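Side-chain contact in GH18 chiitnase (Pseudoalteromonas aurantia, PDB 6K7Z), which probably hydrolyses chitin from within the chain, as an endochitinase of glycoside hydrolase family 18: residues I114-T119 with A126-A131. Sequence-based numbering, arbitrary orientation.
Sequences IDYEDT and AGYDGA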
loop_
_atom_site.group_PDB
_atom_site.type_symbol
_atom_site.label_atom_id
_atom_site.label_comp_id
_atom_site.label_asym_id
_atom_site.label_seq_id
_atom_site.Cartn_x
_atom_site.Cartn_y
_atom_site.Cartn_z
ATOM N N ILE A 114 2.304 4.863 -0.283
ATOM C CA ILE A 114 1.706 5.787 -1.235
ATOM C C ILE A 114 0.596 5.013 -1.926
ATOM O O ILE A 114 0.845 4.243 -2.855
ATOM C CB ILE A 114 2.733 6.343 -2.223
ATOM C CG1 ILE A 114 3.738 7.215 -1.461
ATOM C CG2 ILE A 114 2.045 7.128 -3.333
ATOM C CD1 ILE A 114 4.979 7.515 -2.250
ATOM N N ASP A 115 -0.632 5.191 -1.443
ATOM C CA ASP A 115 -1.778 4.468 -1.985
ATOM C C ASP A 115 -2.440 5.351 -3.038
ATOM O O ASP A 115 -3.466 5.993 -2.810
ATOM C CB ASP A 115 -2.734 4.083 -0.865
ATOM C CG ASP A 115 -3.881 3.198 -1.339
ATOM O OD1 ASP A 115 -3.963 2.894 -2.548
ATOM O OD2 ASP A 115 -4.707 2.791 -0.493
ATOM N N TYR A 116 -1.832 5.360 -4.218
ATOM C CA TYR A 116 -2.204 6.250 -5.314
ATOM C C TYR A 116 -3.116 5.510 -6.289
ATOM O O TYR A 116 -2.728 4.476 -6.842
ATOM C CB TYR A 116 -0.942 6.741 -6.015
ATOM C CG TYR A 116 -1.156 7.620 -7.218
ATOM C CD1 TYR A 116 -1.252 8.989 -7.078
ATOM C CD2 TYR A 116 -1.221 7.080 -8.503
ATOM C CE1 TYR A 116 -1.421 9.810 -8.181
ATOM C CE2 TYR A 116 -1.390 7.897 -9.619
ATOM C CZ TYR A 116 -1.482 9.264 -9.446
ATOM O OH TYR A 116 -1.643 10.102 -10.534
ATOM N N GLU A 117 -4.322 6.056 -6.517
ATOM C CA GLU A 117 -5.336 5.382 -7.331
ATOM C C GLU A 117 -5.877 6.269 -8.458
ATOM O O GLU A 117 -6.939 5.979 -9.017
ATOM C CB GLU A 117 -6.481 4.893 -6.433
ATOM C CG GLU A 117 -6.002 4.244 -5.114
ATOM C CD GLU A 117 -7.030 3.290 -4.486
ATOM O OE1 GLU A 117 -8.198 3.323 -4.906
ATOM O OE2 GLU A 117 -6.665 2.501 -3.585
ATOM N N ASP A 118 -5.171 7.344 -8.821
ATOM C CA ASP A 118 -5.677 8.294 -9.819
ATOM C C ASP A 118 -5.319 7.790 -11.216
ATOM O O ASP A 118 -4.397 8.268 -11.884
ATOM C CB ASP A 118 -5.133 9.695 -9.560
ATOM C CG ASP A 118 -5.766 10.742 -10.469
ATOM O OD1 ASP A 118 -6.769 10.427 -11.149
ATOM O OD2 ASP A 118 -5.255 11.869 -10.510
ATOM N N THR A 119 -6.092 6.800 -11.667
ATOM C CA THR A 119 -5.805 6.124 -12.926
ATOM C C THR A 119 -5.806 7.093 -14.104
ATOM O O THR A 119 -5.008 6.945 -15.043
ATOM C CB THR A 119 -6.838 5.019 -13.133
ATOM O OG1 THR A 119 -6.820 4.149 -11.992
ATOM C CG2 THR A 119 -6.546 4.224 -14.400
ATOM N N ALA A 126 -6.105 13.698 -16.862
ATOM C CA ALA A 126 -6.145 14.366 -15.567
ATOM C C ALA A 126 -5.468 15.730 -15.552
ATOM O O ALA A 126 -5.495 16.405 -14.520
ATOM C CB ALA A 126 -5.502 13.480 -14.494
ATOM N N GLY A 127 -4.848 16.150 -16.647
ATOM C CA GLY A 127 -4.181 17.435 -16.626
ATOM C C GLY A 127 -2.877 17.457 -15.865
ATOM O O GLY A 127 -2.406 18.534 -15.499
ATOM N N TYR A 128 -2.284 16.295 -15.596
ATOM C CA TYR A 128 -0.937 16.235 -15.047
ATOM C C TYR A 128 -0.401 14.832 -15.290
ATOM O O TYR A 128 -1.167 13.881 -15.446
ATOM C CB TYR A 128 -0.895 16.592 -13.548
ATOM C CG TYR A 128 -1.391 15.488 -12.625
ATOM C CD1 TYR A 128 -2.752 15.294 -12.402
ATOM C CD2 TYR A 128 -0.494 14.637 -11.979
ATOM C CE1 TYR A 128 -3.214 14.274 -11.558
ATOM C CE2 TYR A 128 -0.947 13.610 -11.133
ATOM C CZ TYR A 128 -2.304 13.443 -10.926
ATOM O OH TYR A 128 -2.749 12.432 -10.102
ATOM N N ASP A 129 0.920 14.727 -15.349
ATOM C CA ASP A 129 1.595 13.462 -15.616
ATOM C C ASP A 129 1.704 12.686 -14.304
ATOM O O ASP A 129 2.493 13.045 -13.428
ATOM C CB ASP A 129 2.964 13.743 -16.227
ATOM C CG ASP A 129 3.648 12.498 -16.753
ATOM O OD1 ASP A 129 3.425 11.403 -16.200
ATOM O OD2 ASP A 129 4.424 12.626 -17.724
ATOM N N GLY A 130 0.913 11.626 -14.160
ATOM C CA GLY A 130 0.905 10.898 -12.898
ATOM C C GLY A 130 2.188 10.125 -12.645
ATOM O O GLY A 130 2.643 10.017 -11.500
ATOM N N ALA A 131 2.780 9.560 -13.698
ATOM C CA ALA A 131 4.037 8.845 -13.529
ATOM C C ALA A 131 5.133 9.785 -13.049
ATOM O O ALA A 131 5.862 9.473 -12.101
ATOM C CB ALA A 131 4.437 8.162 -14.838
#
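Y128 brings its hydroxyl to the edge of the Y116 ring, close to that ring's plane, and takes the D118 carboxylate at its own edge; one face of Y116 carries the backbone N of D118, offset toward the rim. The two tyrosines reach in from opposite directions, and their hydroxyls meet in a hydrogen bond of 2.6 Å in which Y116 OH is the donor to Y128 OH. Y128 OH in turn donates to D118 OD2, also at 2.6 Å, meeting it on the anti side of the carboxylate and 23° out of its plane. With CG anti to the backbone N (chi1 -173°), D118 swings its carboxylate out to this hydroxyl, and S83 of helix 83-89 gives OD2 a second hydrogen bond. G130 CA packs against Y116 OH at 3.6 Å, where a side chain would collide with the hydroxyl. A phenylalanine in place of Y128 would probably interrupt this chain of two hydrogen bonds, leaving Y116 OH without its acceptor and D118 OD2 with one donor fewer. The two bonds tie the loop after strand 111-115, where Y116 sits between D115 and E117 at the end of the family 18 DxxDxDxE signature, to the start of helix 130-144 in a beta-alpha-beta unit of the TIM barrel.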